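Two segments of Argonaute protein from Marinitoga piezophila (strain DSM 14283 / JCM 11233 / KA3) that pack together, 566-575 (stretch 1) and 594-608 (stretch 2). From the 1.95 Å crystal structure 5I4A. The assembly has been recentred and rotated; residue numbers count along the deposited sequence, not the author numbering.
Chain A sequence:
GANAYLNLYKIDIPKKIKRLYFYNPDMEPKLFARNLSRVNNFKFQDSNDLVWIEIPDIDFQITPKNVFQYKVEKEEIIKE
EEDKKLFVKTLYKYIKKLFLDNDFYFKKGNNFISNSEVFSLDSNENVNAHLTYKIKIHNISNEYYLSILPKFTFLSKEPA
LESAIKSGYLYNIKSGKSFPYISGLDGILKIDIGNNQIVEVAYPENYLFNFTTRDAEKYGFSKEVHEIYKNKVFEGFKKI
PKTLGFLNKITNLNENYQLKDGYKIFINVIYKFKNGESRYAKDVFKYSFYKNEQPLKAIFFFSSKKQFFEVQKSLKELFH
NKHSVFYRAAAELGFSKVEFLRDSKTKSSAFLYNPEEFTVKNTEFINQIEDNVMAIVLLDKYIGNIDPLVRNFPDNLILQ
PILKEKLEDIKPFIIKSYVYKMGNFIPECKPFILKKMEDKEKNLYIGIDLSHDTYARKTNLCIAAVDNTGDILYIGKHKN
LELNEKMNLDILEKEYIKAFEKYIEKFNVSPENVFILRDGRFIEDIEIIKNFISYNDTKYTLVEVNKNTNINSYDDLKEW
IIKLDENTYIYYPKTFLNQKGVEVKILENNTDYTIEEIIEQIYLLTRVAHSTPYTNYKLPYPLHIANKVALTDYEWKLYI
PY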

ATOM      1  N   GLU A 566     -13.531  11.017 -17.405  1.00 40.31           N
ATOM      2  CA  GLU A 566     -13.198  10.265 -18.607  1.00 45.58           C
ATOM      3  C   GLU A 566     -11.907   9.472 -18.449  1.00 47.39           C
ATOM      4  O   GLU A 566     -11.754   8.408 -19.062  1.00 45.03           O
ATOM      5  CB  GLU A 566     -13.103  11.217 -19.800  1.00 56.05           C
ATOM      6  CG  GLU A 566     -13.248  10.546 -21.157  1.00 61.62           C
ATOM      7  CD  GLU A 566     -14.617   9.914 -21.371  1.00 59.46           C
ATOM      8  OE1 GLU A 566     -15.546  10.184 -20.578  1.00 58.13           O
ATOM      9  OE2 GLU A 566     -14.763   9.142 -22.342  1.00 49.42           O
ATOM     10  N   ASN A 567     -10.976   9.956 -17.629  1.00 47.87           N
ATOM     11  CA  ASN A 567      -9.661   9.339 -17.504  1.00 40.83           C
ATOM     12  C   ASN A 567      -9.356   8.846 -16.095  1.00 37.21           C
ATOM     13  O   ASN A 567      -8.225   8.418 -15.838  1.00 36.43           O
ATOM     14  CB  ASN A 567      -8.576  10.322 -17.952  1.00 43.42           C
ATOM     15  CG  ASN A 567      -8.457  10.411 -19.460  1.00 58.56           C
ATOM     16  OD1 ASN A 567      -9.349  10.923 -20.137  1.00 68.22           O
ATOM     17  ND2 ASN A 567      -7.346   9.918 -19.994  1.00 59.39           N
ATOM     18  N   THR A 568     -10.318   8.885 -15.176  1.00 35.22           N
ATOM     19  CA  THR A 568     -10.059   8.556 -13.779  1.00 40.20           C
ATOM     20  C   THR A 568     -11.129   7.602 -13.272  1.00 33.99           C
ATOM     21  O   THR A 568     -12.321   7.923 -13.318  1.00 31.95           O
ATOM     22  CB  THR A 568     -10.016   9.820 -12.917  1.00 47.72           C
ATOM     23  OG1 THR A 568      -9.359  10.863 -13.648  1.00 49.93           O
ATOM     24  CG2 THR A 568      -9.237   9.563 -11.639  1.00 52.56           C
ATOM     25  N   TYR A 569     -10.700   6.440 -12.784  1.00 30.28           N
ATOM     26  CA  TYR A 569     -11.590   5.437 -12.220  1.00 30.76           C
ATOM     27  C   TYR A 569     -11.103   5.038 -10.834  1.00 37.09           C
ATOM     28  O   TYR A 569      -9.954   5.284 -10.457  1.00 38.31           O
ATOM     29  CB  TYR A 569     -11.676   4.179 -13.100  1.00 38.46           C
ATOM     30  CG  TYR A 569     -12.378   4.364 -14.427  1.00 36.19           C
ATOM     31  CD1 TYR A 569     -11.794   5.102 -15.446  1.00 40.01           C
ATOM     32  CD2 TYR A 569     -13.613   3.773 -14.670  1.00 36.09           C
ATOM     33  CE1 TYR A 569     -12.426   5.264 -16.663  1.00 42.03           C
ATOM     34  CE2 TYR A 569     -14.252   3.929 -15.889  1.00 39.15           C
ATOM     35  CZ  TYR A 569     -13.653   4.674 -16.880  1.00 39.39           C
ATOM     36  OH  TYR A 569     -14.283   4.831 -18.092  1.00 39.85           O
ATOM     37  N   ILE A 570     -11.998   4.408 -10.077  1.00 33.40           N
ATOM     38  CA  ILE A 570     -11.678   3.823  -8.782  1.00 31.39           C
ATOM     39  C   ILE A 570     -12.278   2.431  -8.739  1.00 37.54           C
ATOM     40  O   ILE A 570     -13.469   2.259  -9.020  1.00 31.36           O
ATOM     41  CB  ILE A 570     -12.223   4.656  -7.606  1.00 40.04           C
ATOM     42  CG1 ILE A 570     -11.783   6.107  -7.711  1.00 44.26           C
ATOM     43  CG2 ILE A 570     -11.766   4.070  -6.277  1.00 44.04           C
ATOM     44  CD1 ILE A 570     -12.320   6.956  -6.593  1.00 52.84           C
ATOM     45  N   TYR A 571     -11.468   1.441  -8.384  1.00 35.97           N
ATOM     46  CA  TYR A 571     -11.994   0.119  -8.093  1.00 26.98           C
ATOM     47  C   TYR A 571     -11.772  -0.204  -6.623  1.00 23.44           C
ATOM     48  O   TYR A 571     -10.812   0.260  -5.999  1.00 30.32           O
ATOM     49  CB  TYR A 571     -11.377  -0.960  -8.997  1.00 33.45           C
ATOM     50  CG  TYR A 571      -9.947  -1.363  -8.699  1.00 23.42           C
ATOM     51  CD1 TYR A 571      -9.656  -2.288  -7.701  1.00 27.84           C
ATOM     52  CD2 TYR A 571      -8.894  -0.859  -9.450  1.00 24.93           C
ATOM     53  CE1 TYR A 571      -8.353  -2.672  -7.438  1.00 29.71           C
ATOM     54  CE2 TYR A 571      -7.588  -1.241  -9.196  1.00 34.16           C
ATOM     55  CZ  TYR A 571      -7.323  -2.146  -8.188  1.00 29.25           C
ATOM     56  OH  TYR A 571      -6.026  -2.529  -7.930  1.00 28.18           O
ATOM     57  N   TYR A 572     -12.696  -0.982  -6.071  1.00 27.69           N
ATOM     58  CA  TYR A 572     -12.632  -1.424  -4.680  1.00 24.79           C
ATOM     59  C   TYR A 572     -12.507  -2.939  -4.689  1.00 33.78           C
ATOM     60  O   TYR A 572     -13.512  -3.645  -4.885  1.00 33.65           O
ATOM     61  CB  TYR A 572     -13.871  -0.977  -3.904  1.00 34.79           C
ATOM     62  CG  TYR A 572     -13.998   0.531  -3.792  1.00 31.52           C
ATOM     63  CD1 TYR A 572     -14.476   1.289  -4.854  1.00 36.82           C
ATOM     64  CD2 TYR A 572     -13.640   1.194  -2.624  1.00 31.31           C
ATOM     65  CE1 TYR A 572     -14.589   2.662  -4.760  1.00 34.44           C
ATOM     66  CE2 TYR A 572     -13.748   2.568  -2.519  1.00 35.76           C
ATOM     67  CZ  TYR A 572     -14.225   3.298  -3.590  1.00 39.42           C
ATOM     68  OH  TYR A 572     -14.339   4.667  -3.495  1.00 39.90           O
ATOM     69  N   PRO A 573     -11.307  -3.483  -4.506  1.00 35.88           N
ATOM     70  CA  PRO A 573     -11.126  -4.932  -4.632  1.00 35.82           C
ATOM     71  C   PRO A 573     -11.793  -5.681  -3.489  1.00 45.19           C
ATOM     72  O   PRO A 573     -12.033  -5.140  -2.407  1.00 36.10           O
ATOM     73  CB  PRO A 573      -9.604  -5.104  -4.593  1.00 35.97           C
ATOM     74  CG  PRO A 573      -9.124  -3.922  -3.803  1.00 35.63           C
ATOM     75  CD  PRO A 573     -10.056  -2.793  -4.144  1.00 35.75           C
ATOM     76  N   LYS A 574     -12.098  -6.951  -3.753  1.00 42.38           N
ATOM     77  CA  LYS A 574     -12.721  -7.785  -2.735  1.00 39.11           C
ATOM     78  C   LYS A 574     -11.793  -7.933  -1.538  1.00 40.67           C
ATOM     79  O   LYS A 574     -10.591  -8.176  -1.685  1.00 45.48           O
ATOM     80  CB  LYS A 574     -13.075  -9.160  -3.301  1.00 36.11           C
ATOM     81  CG  LYS A 574     -13.798 -10.053  -2.301  1.00 36.28           C
ATOM     82  CD  LYS A 574     -14.430 -11.273  -2.958  1.00 43.64           C
ATOM     83  CE  LYS A 574     -13.421 -12.393  -3.170  1.00 55.08           C
ATOM     84  NZ  LYS A 574     -12.375 -12.039  -4.170  1.00 62.77           N
ATOM     85  N   THR A 575     -12.358  -7.770  -0.345  1.00 41.58           N
ATOM     86  CA  THR A 575     -11.582  -7.797   0.886  1.00 43.48           C
ATOM     87  C   THR A 575     -12.517  -8.147   2.034  1.00 47.73           C
ATOM     88  O   THR A 575     -13.670  -7.704   2.058  1.00 52.25           O
ATOM     89  CB  THR A 575     -10.901  -6.442   1.140  1.00 49.73           C
ATOM     90  OG1 THR A 575     -10.146  -6.052  -0.014  1.00 67.90           O
ATOM     91  CG2 THR A 575      -9.966  -6.523   2.320  1.00 38.65           C
ATOM     92  N   THR A 594      -9.881   1.250 -25.574  1.00 65.75           N
ATOM     93  CA  THR A 594     -10.549   2.367 -24.934  1.00 59.15           C
ATOM     94  C   THR A 594     -10.125   2.444 -23.471  1.00 58.24           C
ATOM     95  O   THR A 594      -9.547   1.505 -22.918  1.00 47.16           O
ATOM     96  CB  THR A 594     -12.069   2.224 -25.026  1.00 49.72           C
ATOM     97  OG1 THR A 594     -12.503   1.168 -24.159  1.00 40.57           O
ATOM     98  CG2 THR A 594     -12.487   1.905 -26.455  1.00 53.82           C
ATOM     99  N   ILE A 595     -10.410   3.589 -22.849  1.00 46.38           N
ATOM    100  CA  ILE A 595     -10.138   3.743 -21.421  1.00 47.04           C
ATOM    101  C   ILE A 595     -10.839   2.642 -20.638  1.00 37.94           C
ATOM    102  O   ILE A 595     -10.231   1.966 -19.801  1.00 41.10           O
ATOM    103  CB  ILE A 595     -10.564   5.140 -20.938  1.00 49.08           C
ATOM    104  CG1 ILE A 595      -9.821   6.229 -21.716  1.00 51.83           C
ATOM    105  CG2 ILE A 595     -10.317   5.291 -19.444  1.00 33.37           C
ATOM    106  CD1 ILE A 595      -8.320   6.076 -21.690  1.00 51.32           C
ATOM    107  N   GLU A 596     -12.127   2.425 -20.928  1.00 26.70           N
ATOM    108  CA  GLU A 596     -12.899   1.398 -20.233  1.00 36.36           C
ATOM    109  C   GLU A 596     -12.237   0.028 -20.336  1.00 34.57           C
ATOM    110  O   GLU A 596     -12.209  -0.732 -19.361  1.00 27.68           O
ATOM    111  CB  GLU A 596     -14.321   1.337 -20.795  1.00 38.29           C
ATOM    112  CG  GLU A 596     -15.154   2.587 -20.561  1.00 55.38           C
ATOM    113  CD  GLU A 596     -14.910   3.669 -21.599  1.00 72.53           C
ATOM    114  OE1 GLU A 596     -14.098   3.446 -22.520  1.00 76.60           O
ATOM    115  OE2 GLU A 596     -15.538   4.743 -21.495  1.00 81.47           O
ATOM    116  N   GLU A 597     -11.703  -0.306 -21.512  1.00 31.96           N
ATOM    117  CA  GLU A 597     -11.048  -1.597 -21.688  1.00 26.32           C
ATOM    118  C   GLU A 597      -9.738  -1.665 -20.914  1.00 27.71           C
ATOM    119  O   GLU A 597      -9.418  -2.699 -20.317  1.00 28.33           O
ATOM    120  CB  GLU A 597     -10.812  -1.862 -23.173  1.00 30.30           C
ATOM    121  CG  GLU A 597     -12.077  -2.158 -23.957  1.00 31.19           C
ATOM    122  CD  GLU A 597     -11.870  -2.044 -25.452  1.00 29.19           C
ATOM    123  OE1 GLU A 597     -10.948  -1.312 -25.868  1.00 31.43           O
ATOM    124  OE2 GLU A 597     -12.628  -2.683 -26.209  1.00 39.20           O
ATOM    125  N   ILE A 598      -8.972  -0.573 -20.913  1.00 24.87           N
ATOM    126  CA  ILE A 598      -7.732  -0.525 -20.141  1.00 28.39           C
ATOM    127  C   ILE A 598      -8.026  -0.684 -18.654  1.00 25.41           C
ATOM    128  O   ILE A 598      -7.336  -1.420 -17.941  1.00 33.44           O
ATOM    129  CB  ILE A 598      -6.973   0.783 -20.425  1.00 33.09           C
ATOM    130  CG1 ILE A 598      -6.573   0.857 -21.899  1.00 36.23           C
ATOM    131  CG2 ILE A 598      -5.742   0.891 -19.539  1.00 37.24           C
ATOM    132  CD1 ILE A 598      -5.889   2.159 -22.279  1.00 25.96           C
ATOM    133  N   ILE A 599      -9.057   0.008 -18.165  1.00 28.80           N
ATOM    134  CA  ILE A 599      -9.409  -0.078 -16.750  1.00 27.55           C
ATOM    135  C   ILE A 599      -9.787  -1.506 -16.380  1.00 26.34           C
ATOM    136  O   ILE A 599      -9.420  -2.004 -15.309  1.00 19.71           O
ATOM    137  CB  ILE A 599     -10.547   0.907 -16.424  1.00 26.16           C
ATOM    138  CG1 ILE A 599     -10.131   2.341 -16.762  1.00 30.30           C
ATOM    139  CG2 ILE A 599     -10.954   0.793 -14.968  1.00 17.76           C
ATOM    140  CD1 ILE A 599      -8.893   2.814 -16.046  1.00 29.65           C
ATOM    141  N   GLU A 600     -10.522  -2.188 -17.261  1.00 26.31           N
ATOM    142  CA  GLU A 600     -10.910  -3.566 -16.981  1.00 24.35           C
ATOM    143  C   GLU A 600      -9.696  -4.484 -16.945  1.00 21.25           C
ATOM    144  O   GLU A 600      -9.631  -5.402 -16.119  1.00 16.44           O
ATOM    145  CB  GLU A 600     -11.926  -4.052 -18.015  1.00 31.14           C
ATOM    146  CG  GLU A 600     -12.423  -5.473 -17.777  1.00 38.41           C
ATOM    147  CD  GLU A 600     -13.100  -6.063 -18.993  1.00 54.93           C
ATOM    148  OE1 GLU A 600     -14.151  -6.719 -18.825  1.00 55.16           O
ATOM    149  OE2 GLU A 600     -12.577  -5.868 -20.112  1.00 66.66           O
ATOM    150  N   GLN A 601      -8.717  -4.252 -17.826  1.00 20.29           N
ATOM    151  CA  GLN A 601      -7.520  -5.087 -17.816  1.00 28.20           C
ATOM    152  C   GLN A 601      -6.695  -4.848 -16.560  1.00 29.37           C
ATOM    153  O   GLN A 601      -6.106  -5.784 -16.011  1.00 28.75           O
ATOM    154  CB  GLN A 601      -6.678  -4.830 -19.065  1.00 28.45           C
ATOM    155  CG  GLN A 601      -7.216  -5.492 -20.318  1.00 27.51           C
ATOM    156  CD  GLN A 601      -6.365  -5.197 -21.531  1.00 37.35           C
ATOM    157  OE1 GLN A 601      -5.138  -5.259 -21.472  1.00 36.98           O
ATOM    158  NE2 GLN A 601      -7.011  -4.859 -22.639  1.00 41.61           N
ATOM    159  N   ILE A 602      -6.644  -3.600 -16.087  1.00 28.92           N
ATOM    160  CA  ILE A 602      -5.904  -3.299 -14.866  1.00 27.72           C
ATOM    161  C   ILE A 602      -6.548  -3.995 -13.675  1.00 30.80           C
ATOM    162  O   ILE A 602      -5.856  -4.526 -12.796  1.00 31.17           O
ATOM    163  CB  ILE A 602      -5.810  -1.776 -14.663  1.00 26.12           C
ATOM    164  CG1 ILE A 602      -4.904  -1.158 -15.734  1.00 23.03           C
ATOM    165  CG2 ILE A 602      -5.306  -1.443 -13.265  1.00 30.45           C
ATOM    166  CD1 ILE A 602      -4.940   0.337 -15.768  1.00 31.43           C
ATOM    167  N   TYR A 603      -7.881  -4.020 -13.633  1.00 24.71           N
ATOM    168  CA  TYR A 603      -8.570  -4.727 -12.559  1.00 24.93           C
ATOM    169  C   TYR A 603      -8.338  -6.230 -12.650  1.00 20.15           C
ATOM    170  O   TYR A 603      -8.092  -6.890 -11.633  1.00 24.05           O
ATOM    171  CB  TYR A 603     -10.064  -4.414 -12.591  1.00 21.70           C
ATOM    172  CG  TYR A 603     -10.834  -5.087 -11.478  1.00 23.86           C
ATOM    173  CD1 TYR A 603     -10.818  -4.570 -10.190  1.00 21.90           C
ATOM    174  CD2 TYR A 603     -11.569  -6.238 -11.713  1.00 23.15           C
ATOM    175  CE1 TYR A 603     -11.514  -5.180  -9.168  1.00 30.07           C
ATOM    176  CE2 TYR A 603     -12.270  -6.857 -10.695  1.00 23.74           C
ATOM    177  CZ  TYR A 603     -12.241  -6.323  -9.426  1.00 29.48           C
ATOM    178  OH  TYR A 603     -12.934  -6.928  -8.405  1.00 31.21           O
ATOM    179  N   LEU A 604      -8.420  -6.791 -13.859  1.00 28.90           N
ATOM    180  CA  LEU A 604      -8.156  -8.217 -14.027  1.00 21.02           C
ATOM    181  C   LEU A 604      -6.737  -8.570 -13.607  1.00 22.79           C
ATOM    182  O   LEU A 604      -6.490  -9.687 -13.142  1.00 20.85           O
ATOM    183  CB  LEU A 604      -8.397  -8.636 -15.479  1.00 19.12           C
ATOM    184  CG  LEU A 604      -9.832  -8.582 -16.013  1.00 21.45           C
ATOM    185  CD1 LEU A 604      -9.839  -8.648 -17.528  1.00 20.36           C
ATOM    186  CD2 LEU A 604     -10.679  -9.705 -15.429  1.00 16.77           C
ATOM    187  N   LEU A 605      -5.799  -7.630 -13.746  1.00 19.24           N
ATOM    188  CA  LEU A 605      -4.428  -7.881 -13.310  1.00 24.42           C
ATOM    189  C   LEU A 605      -4.341  -8.159 -11.814  1.00 14.98           C
ATOM    190  O   LEU A 605      -3.385  -8.800 -11.362  1.00 16.63           O
ATOM    191  CB  LEU A 605      -3.531  -6.698 -13.671  1.00 23.99           C
ATOM    192  CG  LEU A 605      -3.093  -6.620 -15.135  1.00 28.91           C
ATOM    193  CD1 LEU A 605      -2.239  -5.385 -15.362  1.00 22.22           C
ATOM    194  CD2 LEU A 605      -2.339  -7.884 -15.519  1.00 28.27           C
ATOM    195  N   THR A 606      -5.309  -7.682 -11.029  1.00 23.98           N
ATOM    196  CA  THR A 606      -5.317  -7.998  -9.604  1.00 22.87           C
ATOM    197  C   THR A 606      -5.657  -9.459  -9.330  1.00 23.74           C
ATOM    198  O   THR A 606      -5.546  -9.899  -8.180  1.00 24.50           O
ATOM    199  CB  THR A 606      -6.309  -7.098  -8.858  1.00 29.46           C
ATOM    200  OG1 THR A 606      -7.645  -7.573  -9.071  1.00 22.88           O
ATOM    201  CG2 THR A 606      -6.203  -5.656  -9.347  1.00 22.86           C
ATOM    202  N   ARG A 607      -6.061 -10.217 -10.350  1.00 25.91           N
ATOM    203  CA  ARG A 607      -6.463 -11.604 -10.176  1.00 20.33           C
ATOM    204  C   ARG A 607      -5.701 -12.585 -11.054  1.00 20.58           C
ATOM    205  O   ARG A 607      -5.991 -13.784 -10.996  1.00 20.55           O
ATOM    206  CB  ARG A 607      -7.964 -11.768 -10.460  1.00 19.61           C
ATOM    207  CG  ARG A 607      -8.872 -10.902  -9.606  1.00 22.18           C
ATOM    208  CD  ARG A 607      -8.935 -11.391  -8.164  1.00 27.32           C
ATOM    209  NE  ARG A 607     -10.047 -10.772  -7.453  1.00 29.01           N
ATOM    210  CZ  ARG A 607     -11.287 -11.251  -7.450  1.00 33.48           C
ATOM    211  NH1 ARG A 607     -11.569 -12.365  -8.114  1.00 38.72           N
ATOM    212  NH2 ARG A 607     -12.244 -10.616  -6.784  1.00 23.77           N
ATOM    213  N   VAL A 608      -4.747 -12.124 -11.870  1.00 20.64           N
ATOM    214  CA  VAL A 608      -4.007 -13.041 -12.733  1.00 22.54           C
ATOM    215  C   VAL A 608      -3.100 -13.971 -11.947  1.00 26.80           C
ATOM    216  O   VAL A 608      -2.521 -14.897 -12.527  1.00 20.65           O
ATOM    217  CB  VAL A 608      -3.172 -12.276 -13.781  1.00 22.00           C
ATOM    218  CG1 VAL A 608      -4.079 -11.469 -14.688  1.00 31.92           C
ATOM    219  CG2 VAL A 608      -2.150 -11.385 -13.101  1.00 30.67           C
TER
HETATM  220  O   HOH W   1     -13.461   6.685 -19.850  1.00 50.49           O
HETATM  221  O   HOH W   2     -17.240   4.938 -19.620  1.00 48.62           O
HETATM  222  O   HOH W   3     -11.404  -7.803  -6.276  1.00 25.63           O

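A short strand, centred on residues 568-571, lies alongside a helix that begins at Ile-595. Their N-to-C directions differ by 29°, so the two run roughly parallel, with axes 10.1 Å apart at closest approach. The register steps two residues along the strand for every four along the helix. Asn-567 pairs with Ile-595, Tyr-569 with Ile-599, and Tyr-571 with Tyr-603. Strand side chains alternate, and this fits one helical turn per step. Tyr-569 and Tyr-571 point toward the helix, while Thr-568 and Ile-570 point away and take no part. The contact buries 579 Å².

Apolar and aromatic contacts form the centre. Ile-599 CG1 sits over one face of the Tyr-569 ring, 3.8 Å from its centroid, in a CH-pi contact. One turn earlier, Ile-595 CG2 approaches Tyr-569 CE1 at 3.5 Å. The same methyl lies 3.5 Å from the backbone atom Glu-566 O. Tyr-571 and Tyr-603 form an offset edge-to-face pair, with centroids 5.3 Å apart and planes at 78°. The edge of Tyr-603 is directed at the face of Tyr-571, and Tyr-571 CD1 and Tyr-603 CD1 are 3.6 Å apart. This places ring hydrogens against the pi cloud. Further along, Thr-606 CG2 packs 3.4 Å from Tyr-571 OH. That hydroxyl is hydrogen-bonded elsewhere in the structure.

No direct hydrogen bond crosses between the stretches. Water supplies the polar links. Water 1 donates to Glu-566 O at 2.6 Å and hydrogen-bonds Tyr-569 OH at 2.7 Å. It also makes a weak bond to Glu-596 OE2 at 3.3 Å. Water 2 donates to Glu-596 OE2 at 2.5 Å and bonds weakly to Tyr-569 OH at 3.3 Å. Water 3 accepts from Lys-574 N at 2.8 Å and from Arg-607 NH2 at 3.0 Å, and it bonds Tyr-603 OH at 2.8 Å.

Like charges meet near both ends of the contact. Glu-566 OE2 and Glu-596 OE2 are 4.5 Å apart. Lys-574 NZ lies over one face of the Arg-607 guanidinium, 3.0 Å from Arg-607 NH2. Both atoms are donors, so this is not a hydrogen bond. Lys-574 NZ and Arg-607 NH1 have hydrogen-bond partners elsewhere in the structure.

Local bonds hold the helical stretch in shape. Thr-594 caps the helix: its OG1 accepts from Glu-597 N at 3.1 Å. In return, Thr-594 N donates to Glu-597 OE1 at 2.8 Å. Past the helix, Thr-606 OG1 donates to Tyr-603 O at 2.7 Å.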